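Local structure of myosin-4 (Saccharomyces cerevisiae, 3MMI) at residues Y296-L308 against V331-I345. The protein is a type V myosin motor that moves along actin and, through SHE3, carries specific mRNAs such as that of ASH1 to the bud. Numbering follows the deposited sequence.
Sequences YALNPAQIQAILL and VIKRENLSLPGKMEI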
ATOM      1  N   TYR A 296      14.662  -8.381  15.433  1.00 27.37           N
ATOM      2  CA  TYR A 296      13.649  -8.933  14.496  1.00 29.09           C
ATOM      3  C   TYR A 296      13.233  -8.042  13.274  1.00 28.44           C
ATOM      4  O   TYR A 296      12.350  -8.480  12.480  1.00 28.10           O
ATOM      5  CB  TYR A 296      12.395  -9.322  15.318  1.00 29.05           C
ATOM      6  CG  TYR A 296      12.748 -10.203  16.539  1.00 34.77           C
ATOM      7  CD1 TYR A 296      12.897 -11.649  16.407  1.00 29.02           C
ATOM      8  CD2 TYR A 296      12.937  -9.614  17.815  1.00 23.14           C
ATOM      9  CE1 TYR A 296      13.188 -12.423  17.442  1.00 27.48           C
ATOM     10  CE2 TYR A 296      13.265 -10.408  18.902  1.00 27.79           C
ATOM     11  CZ  TYR A 296      13.384 -11.828  18.708  1.00 31.63           C
ATOM     12  OH  TYR A 296      13.674 -12.599  19.782  1.00 24.93           O
ATOM     13  N   ALA A 297      13.796  -6.829  13.111  1.00 23.49           N
ATOM     14  CA  ALA A 297      13.484  -6.102  11.826  1.00 22.15           C
ATOM     15  C   ALA A 297      13.724  -7.033  10.490  1.00 17.55           C
ATOM     16  O   ALA A 297      12.979  -6.933   9.522  1.00 16.21           O
ATOM     17  CB  ALA A 297      14.252  -4.860  11.724  1.00 17.12           C
ATOM     18  N   LEU A 298      14.800  -7.812  10.520  1.00 14.84           N
ATOM     19  CA  LEU A 298      15.159  -8.809   9.504  1.00 14.95           C
ATOM     20  C   LEU A 298      15.230 -10.156  10.147  1.00 16.52           C
ATOM     21  O   LEU A 298      15.745 -10.238  11.288  1.00 12.98           O
ATOM     22  CB  LEU A 298      16.497  -8.490   8.831  1.00 11.13           C
ATOM     23  CG  LEU A 298      16.412  -7.220   7.896  1.00 14.81           C
ATOM     24  CD1 LEU A 298      17.792  -6.632   7.531  1.00 13.43           C
ATOM     25  CD2 LEU A 298      15.528  -7.311   6.655  1.00  7.81           C
ATOM     26  N   ASN A 299      14.801 -11.229   9.462  1.00 16.58           N
ATOM     27  CA  ASN A 299      15.007 -12.517  10.108  1.00 12.26           C
ATOM     28  C   ASN A 299      16.416 -12.994   9.888  1.00 11.08           C
ATOM     29  O   ASN A 299      17.185 -12.434   9.106  1.00  9.20           O
ATOM     30  CB  ASN A 299      13.811 -13.488   9.696  1.00 14.94           C
ATOM     31  CG  ASN A 299      13.791 -13.760   8.295  1.00  8.30           C
ATOM     32  OD1 ASN A 299      14.864 -13.889   7.689  1.00 12.81           O
ATOM     33  ND2 ASN A 299      12.588 -13.975   7.766  1.00 13.06           N
ATOM     34  N   PRO A 300      16.760 -14.156  10.483  1.00 13.15           N
ATOM     35  CA  PRO A 300      18.059 -14.723  10.257  1.00 11.62           C
ATOM     36  C   PRO A 300      18.391 -15.119   8.803  1.00  9.97           C
ATOM     37  O   PRO A 300      19.517 -14.907   8.426  1.00  9.06           O
ATOM     38  CB  PRO A 300      18.094 -15.891  11.237  1.00 14.15           C
ATOM     39  CG  PRO A 300      17.123 -15.471  12.342  1.00 14.50           C
ATOM     40  CD  PRO A 300      15.981 -14.945  11.449  1.00 12.57           C
ATOM     41  N   ALA A 301      17.418 -15.564   7.998  1.00 11.98           N
ATOM     42  CA  ALA A 301      17.689 -16.033   6.594  1.00 11.12           C
ATOM     43  C   ALA A 301      17.936 -14.723   5.805  1.00 12.67           C
ATOM     44  O   ALA A 301      18.735 -14.688   4.889  1.00 14.15           O
ATOM     45  CB  ALA A 301      16.528 -16.772   6.055  1.00  7.36           C
ATOM     46  N   GLN A 302      17.172 -13.655   6.123  1.00 13.00           N
ATOM     47  CA  GLN A 302      17.332 -12.322   5.418  1.00 10.48           C
ATOM     48  C   GLN A 302      18.678 -11.768   5.680  1.00 11.01           C
ATOM     49  O   GLN A 302      19.414 -11.344   4.806  1.00  9.88           O
ATOM     50  CB  GLN A 302      16.241 -11.386   5.857  1.00 13.58           C
ATOM     51  CG  GLN A 302      14.887 -11.735   5.222  1.00 10.25           C
ATOM     52  CD  GLN A 302      13.759 -10.973   5.836  1.00 13.33           C
ATOM     53  OE1 GLN A 302      13.790 -10.708   7.019  1.00 18.54           O
ATOM     54  NE2 GLN A 302      12.668 -10.808   5.107  1.00 13.89           N
ATOM     55  N   ILE A 303      19.106 -11.858   6.928  1.00 14.20           N
ATOM     56  CA  ILE A 303      20.404 -11.363   7.259  1.00 13.62           C
ATOM     57  C   ILE A 303      21.486 -12.214   6.649  1.00 15.55           C
ATOM     58  O   ILE A 303      22.534 -11.672   6.169  1.00 17.04           O
ATOM     59  CB  ILE A 303      20.636 -11.305   8.813  1.00 14.46           C
ATOM     60  CG1 ILE A 303      19.665 -10.383   9.508  1.00 14.93           C
ATOM     61  CG2 ILE A 303      22.101 -11.000   9.161  1.00  7.78           C
ATOM     62  CD1 ILE A 303      19.760 -10.464  10.974  1.00 15.27           C
ATOM     63  N   GLN A 304      21.343 -13.519   6.722  1.00 15.75           N
ATOM     64  CA  GLN A 304      22.269 -14.411   5.977  1.00 14.57           C
ATOM     65  C   GLN A 304      22.275 -14.140   4.520  1.00 13.11           C
ATOM     66  O   GLN A 304      23.366 -14.145   3.887  1.00 15.56           O
ATOM     67  CB  GLN A 304      21.899 -15.911   6.306  1.00 14.93           C
ATOM     68  CG  GLN A 304      22.969 -16.852   5.770  1.00 20.21           C
ATOM     69  CD  GLN A 304      22.452 -18.269   5.576  1.00 13.10           C
ATOM     70  OE1 GLN A 304      21.386 -18.491   5.073  1.00 17.70           O
ATOM     71  NE2 GLN A 304      23.156 -19.164   6.125  1.00 12.81           N
ATOM     72  N   ALA A 305      21.106 -13.959   3.927  1.00 13.49           N
ATOM     73  CA  ALA A 305      21.107 -13.692   2.447  1.00 16.86           C
ATOM     74  C   ALA A 305      21.998 -12.512   2.108  1.00 19.09           C
ATOM     75  O   ALA A 305      22.693 -12.417   1.062  1.00 21.17           O
ATOM     76  CB  ALA A 305      19.710 -13.431   1.973  1.00 13.73           C
ATOM     77  N   ILE A 306      21.965 -11.524   2.987  1.00 20.13           N
ATOM     78  CA  ILE A 306      22.697 -10.279   2.691  1.00 17.64           C
ATOM     79  C   ILE A 306      24.214 -10.497   2.838  1.00 19.27           C
ATOM     80  O   ILE A 306      25.000 -10.128   1.981  1.00 16.63           O
ATOM     81  CB  ILE A 306      22.302  -9.107   3.612  1.00 21.89           C
ATOM     82  CG1 ILE A 306      20.893  -8.525   3.291  1.00 17.38           C
ATOM     83  CG2 ILE A 306      23.398  -8.014   3.638  1.00 16.15           C
ATOM     84  CD1 ILE A 306      20.288  -7.999   4.539  1.00 16.26           C
ATOM     85  N   LEU A 307      24.611 -11.167   3.896  1.00 16.46           N
ATOM     86  CA  LEU A 307      26.007 -11.457   4.111  1.00 20.11           C
ATOM     87  C   LEU A 307      26.658 -12.526   3.154  1.00 26.55           C
ATOM     88  O   LEU A 307      27.877 -12.502   2.986  1.00 26.30           O
ATOM     89  CB  LEU A 307      26.212 -11.987   5.550  1.00 21.27           C
ATOM     90  CG  LEU A 307      25.744 -11.049   6.719  1.00 23.82           C
ATOM     91  CD1 LEU A 307      25.942 -11.545   8.117  1.00 21.82           C
ATOM     92  CD2 LEU A 307      26.492  -9.769   6.590  1.00 20.43           C
ATOM     93  N   LEU A 308      25.905 -13.506   2.631  1.00 24.62           N
ATOM     94  CA  LEU A 308      26.476 -14.441   1.667  1.00 24.54           C
ATOM     95  C   LEU A 308      26.839 -13.718   0.390  1.00 24.70           C
ATOM     96  O   LEU A 308      27.606 -14.234  -0.371  1.00 25.75           O
ATOM     97  CB  LEU A 308      25.429 -15.590   1.362  1.00 20.59           C
ATOM     98  CG  LEU A 308      25.293 -16.513   2.567  1.00 19.47           C
ATOM     99  CD1 LEU A 308      24.049 -17.355   2.493  1.00 22.23           C
ATOM    100  CD2 LEU A 308      26.553 -17.329   2.781  1.00 16.66           C
ATOM    101  N   VAL A 331      21.429 -20.983  13.505  1.00 16.30           N
ATOM    102  CA  VAL A 331      20.234 -20.247  13.912  1.00 17.84           C
ATOM    103  C   VAL A 331      19.092 -20.546  13.034  1.00 12.49           C
ATOM    104  O   VAL A 331      18.015 -20.887  13.479  1.00 15.01           O
ATOM    105  CB  VAL A 331      20.514 -18.599  14.073  1.00 17.21           C
ATOM    106  CG1 VAL A 331      19.227 -17.849  14.306  1.00 14.17           C
ATOM    107  CG2 VAL A 331      21.393 -18.414  15.228  1.00 20.73           C
ATOM    108  N   ILE A 332      19.353 -20.396  11.753  1.00 17.08           N
ATOM    109  CA  ILE A 332      18.338 -20.828  10.711  1.00 18.62           C
ATOM    110  C   ILE A 332      17.832 -22.258  10.940  1.00 15.48           C
ATOM    111  O   ILE A 332      16.610 -22.537  10.939  1.00 16.12           O
ATOM    112  CB  ILE A 332      18.858 -20.532   9.286  1.00 17.68           C
ATOM    113  CG1 ILE A 332      19.078 -18.980   9.213  1.00 16.57           C
ATOM    114  CG2 ILE A 332      17.815 -21.112   8.208  1.00 14.28           C
ATOM    115  CD1 ILE A 332      19.989 -18.484   8.142  1.00 12.37           C
ATOM    116  N   LYS A 333      18.773 -23.133  11.216  1.00 15.80           N
ATOM    117  CA  LYS A 333      18.416 -24.601  11.307  1.00 20.24           C
ATOM    118  C   LYS A 333      17.539 -24.821  12.574  1.00 19.82           C
ATOM    119  O   LYS A 333      16.459 -25.443  12.583  1.00 17.94           O
ATOM    120  CB  LYS A 333      19.715 -25.421  11.370  1.00 19.20           C
ATOM    121  CG  LYS A 333      19.510 -26.860  11.856  1.00 24.41           C
ATOM    122  CD  LYS A 333      20.812 -27.515  12.083  1.00 24.57           C
ATOM    123  CE  LYS A 333      21.252 -27.154  13.510  1.00 38.55           C
ATOM    124  NZ  LYS A 333      22.515 -27.832  13.990  1.00 48.48           N
ATOM    125  N   ARG A 334      17.972 -24.195  13.650  1.00 19.90           N
ATOM    126  CA  ARG A 334      17.206 -24.143  14.877  1.00 23.37           C
ATOM    127  C   ARG A 334      15.794 -23.688  14.677  1.00 23.08           C
ATOM    128  O   ARG A 334      14.910 -24.356  15.074  1.00 24.75           O
ATOM    129  CB  ARG A 334      17.891 -23.288  15.930  1.00 24.28           C
ATOM    130  CG  ARG A 334      17.378 -23.490  17.331  1.00 31.86           C
ATOM    131  NH2 ARG A 334      18.647 -25.337  21.604  1.00 48.80           N
ATOM    132  N   GLU A 335      15.613 -22.586  14.005  1.00 22.47           N
ATOM    133  CA  GLU A 335      14.298 -22.145  13.695  1.00 23.25           C
ATOM    134  C   GLU A 335      13.529 -23.045  12.761  1.00 22.11           C
ATOM    135  O   GLU A 335      12.369 -23.146  12.929  1.00 28.18           O
ATOM    136  CB  GLU A 335      14.297 -20.719  13.225  1.00 26.03           C
ATOM    137  OE2 GLU A 335      11.537 -18.407  13.839  1.00 39.95           O
ATOM    138  N   ASN A 336      14.155 -23.694  11.787  1.00 21.95           N
ATOM    139  CA  ASN A 336      13.443 -24.711  10.983  1.00 21.30           C
ATOM    140  C   ASN A 336      12.842 -25.807  11.914  1.00 22.68           C
ATOM    141  O   ASN A 336      11.678 -26.252  11.723  1.00 21.50           O
ATOM    142  CB  ASN A 336      14.404 -25.322   9.927  1.00 21.81           C
ATOM    143  CG  ASN A 336      13.701 -26.231   8.978  1.00 19.18           C
ATOM    144  OD1 ASN A 336      13.060 -27.259   9.363  1.00 16.28           O
ATOM    145  ND2 ASN A 336      13.763 -25.854   7.764  1.00 19.32           N
ATOM    146  N   LEU A 337      13.623 -26.208  12.916  1.00 23.29           N
ATOM    147  CA  LEU A 337      13.206 -27.337  13.769  1.00 28.36           C
ATOM    148  C   LEU A 337      12.105 -26.977  14.747  1.00 34.20           C
ATOM    149  O   LEU A 337      11.229 -27.834  15.065  1.00 33.85           O
ATOM    150  CB  LEU A 337      14.378 -27.861  14.587  1.00 26.08           C
ATOM    151  CG  LEU A 337      15.558 -28.385  13.754  1.00 26.27           C
ATOM    152  CD1 LEU A 337      16.772 -28.709  14.607  1.00 20.59           C
ATOM    153  CD2 LEU A 337      15.117 -29.580  12.911  1.00 26.67           C
ATOM    154  N   SER A 338      12.114 -25.702  15.193  1.00 33.97           N
ATOM    155  CA  SER A 338      11.115 -25.273  16.198  1.00 39.60           C
ATOM    156  C   SER A 338       9.732 -24.835  15.734  1.00 40.86           C
ATOM    157  O   SER A 338       8.711 -25.159  16.384  1.00 42.07           O
ATOM    158  CB  SER A 338      11.625 -24.129  17.030  1.00 40.05           C
ATOM    159  OG  SER A 338      12.926 -24.420  17.466  1.00 41.45           O
ATOM    160  N   LEU A 339       9.701 -24.071  14.642  1.00 41.12           N
ATOM    161  CA  LEU A 339       8.430 -23.577  14.168  1.00 38.82           C
ATOM    162  C   LEU A 339       8.007 -24.209  12.865  1.00 36.75           C
ATOM    163  O   LEU A 339       8.867 -24.604  12.074  1.00 35.58           O
ATOM    164  CB  LEU A 339       8.563 -22.070  14.038  1.00 40.66           C
ATOM    165  CG  LEU A 339       9.131 -21.428  15.309  1.00 44.86           C
ATOM    166  CD1 LEU A 339       9.417 -19.942  14.981  1.00 47.44           C
ATOM    167  CD2 LEU A 339       8.131 -21.528  16.477  1.00 46.01           C
ATOM    168  N   PRO A 340       6.671 -24.261  12.617  1.00 36.64           N
ATOM    169  CA  PRO A 340       6.151 -24.944  11.475  1.00 37.08           C
ATOM    170  C   PRO A 340       6.164 -24.127  10.165  1.00 36.83           C
ATOM    171  O   PRO A 340       5.993 -24.731   9.058  1.00 40.90           O
ATOM    172  CB  PRO A 340       4.733 -25.339  11.923  1.00 38.40           C
ATOM    173  CG  PRO A 340       4.358 -24.282  12.847  1.00 37.58           C
ATOM    174  CD  PRO A 340       5.605 -23.882  13.573  1.00 37.17           C
ATOM    175  N   GLY A 341       6.339 -22.800  10.268  1.00 34.38           N
ATOM    176  CA  GLY A 341       6.143 -21.912   9.087  1.00 29.23           C
ATOM    177  C   GLY A 341       7.474 -21.625   8.432  1.00 26.36           C
ATOM    178  O   GLY A 341       8.487 -21.670   9.080  1.00 23.85           O
ATOM    179  N   LYS A 342       7.435 -21.453   7.120  1.00 25.47           N
ATOM    180  CA  LYS A 342       8.556 -21.001   6.343  1.00 25.13           C
ATOM    181  C   LYS A 342       9.032 -19.616   6.778  1.00 25.25           C
ATOM    182  O   LYS A 342       8.244 -18.697   6.975  1.00 24.51           O
ATOM    183  CB  LYS A 342       8.235 -20.975   4.855  1.00 23.43           C
ATOM    184  CG  LYS A 342       9.444 -20.567   4.010  1.00 29.08           C
ATOM    185  CD  LYS A 342       9.225 -20.736   2.449  1.00 27.85           C
ATOM    186  CE  LYS A 342      10.315 -19.975   1.697  1.00 25.75           C
ATOM    187  NZ  LYS A 342      10.219 -19.875   0.192  1.00 30.56           N
ATOM    188  N   MET A 343      10.327 -19.522   6.964  1.00 24.57           N
ATOM    189  CA  MET A 343      10.989 -18.270   7.245  1.00 23.47           C
ATOM    190  C   MET A 343      11.373 -17.591   5.879  1.00 22.67           C
ATOM    191  O   MET A 343      12.412 -17.927   5.298  1.00 18.68           O
ATOM    192  CB  MET A 343      12.226 -18.570   8.104  1.00 22.14           C
ATOM    193  CG  MET A 343      13.072 -17.269   8.455  1.00 19.14           C
ATOM    194  SD  MET A 343      14.672 -17.567   9.241  1.00 27.58           S
ATOM    195  CE  MET A 343      14.118 -17.907  11.007  1.00 14.87           C
ATOM    196  N   GLU A 344      10.475 -16.707   5.391  1.00 22.29           N
ATOM    197  CA  GLU A 344      10.521 -16.144   4.067  1.00 23.04           C
ATOM    198  C   GLU A 344      11.681 -15.209   3.982  1.00 22.02           C
ATOM    199  O   GLU A 344      11.903 -14.431   4.891  1.00 24.23           O
ATOM    200  CB  GLU A 344       9.266 -15.330   3.753  1.00 24.08           C
ATOM    201  CG  GLU A 344       7.910 -15.933   4.152  1.00 32.66           C
ATOM    202  CD  GLU A 344       7.502 -16.993   3.192  1.00 44.74           C
ATOM    203  OE1 GLU A 344       8.271 -17.160   2.193  1.00 42.84           O
ATOM    204  OE2 GLU A 344       6.425 -17.643   3.450  1.00 48.88           O
ATOM    205  N   ILE A 345      12.473 -15.275   2.940  1.00 19.94           N
ATOM    206  CA  ILE A 345      13.444 -14.264   2.693  1.00 19.88           C
ATOM    207  C   ILE A 345      12.808 -13.051   1.946  1.00 22.58           C
ATOM    208  O   ILE A 345      12.976 -11.911   2.453  1.00 16.19           O
ATOM    209  CB  ILE A 345      14.609 -14.765   1.929  1.00 20.34           C
ATOM    210  CG1 ILE A 345      15.355 -15.820   2.724  1.00 18.25           C
ATOM    211  CG2 ILE A 345      15.541 -13.705   1.502  1.00 20.23           C
ATOM    212  CD1 ILE A 345      16.612 -16.412   1.925  1.00 21.03           C
TER
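Helix 300-308 meets the last turns of helix 322-338 (331-338) in a roughly antiparallel sense, at 151° with the axes of these short segments 10.3 Å apart, and the loop that follows residue 338 returns across the N-terminus of helix 300-308. The two helices meet at Pro300 and Ile332. Pro300 CB rests on Ile332 CG1 at 3.8 Å, and its CG meets Val331 CG1. Ile332 CD1 reaches further, to the side-chain amide of Gln304. Met343 comes from the loop. Its CG is anti to the backbone N (chi1 179°), which carries the chain toward the helix start, and the bend at chi3 lays Met343 CE against Pro300 CD at 3.5 Å. SD sits beside Ala301 CB. Ile345 CG1 lies 3.7 Å from Ala301 CB.

This is a surface contact of the all-helical globular tail, the cargo-binding end of type V myosins. Asn299 is the N-cap and forms a capping box with Gln302. Asn299 OD1 accepts from Gln302 N at 2.8 Å and more weakly from Ala301 N, while Gln302 OE1 accepts from Asn299 N at 2.7 Å. Each amide thus spends its oxygen on the cap and turns its nitrogen to the loop. Asn299 ND2 donates to Glu344 O at 3.0 Å, and Gln302 NE2 donates to Ile345 O at 2.9 Å. Both acceptors lie nearly in the plane of the donating amide, so these bonds help fix the rotation of both groups. Helix 209-234 packs on Gln302 and Ala305 through Phe228 and Ile232.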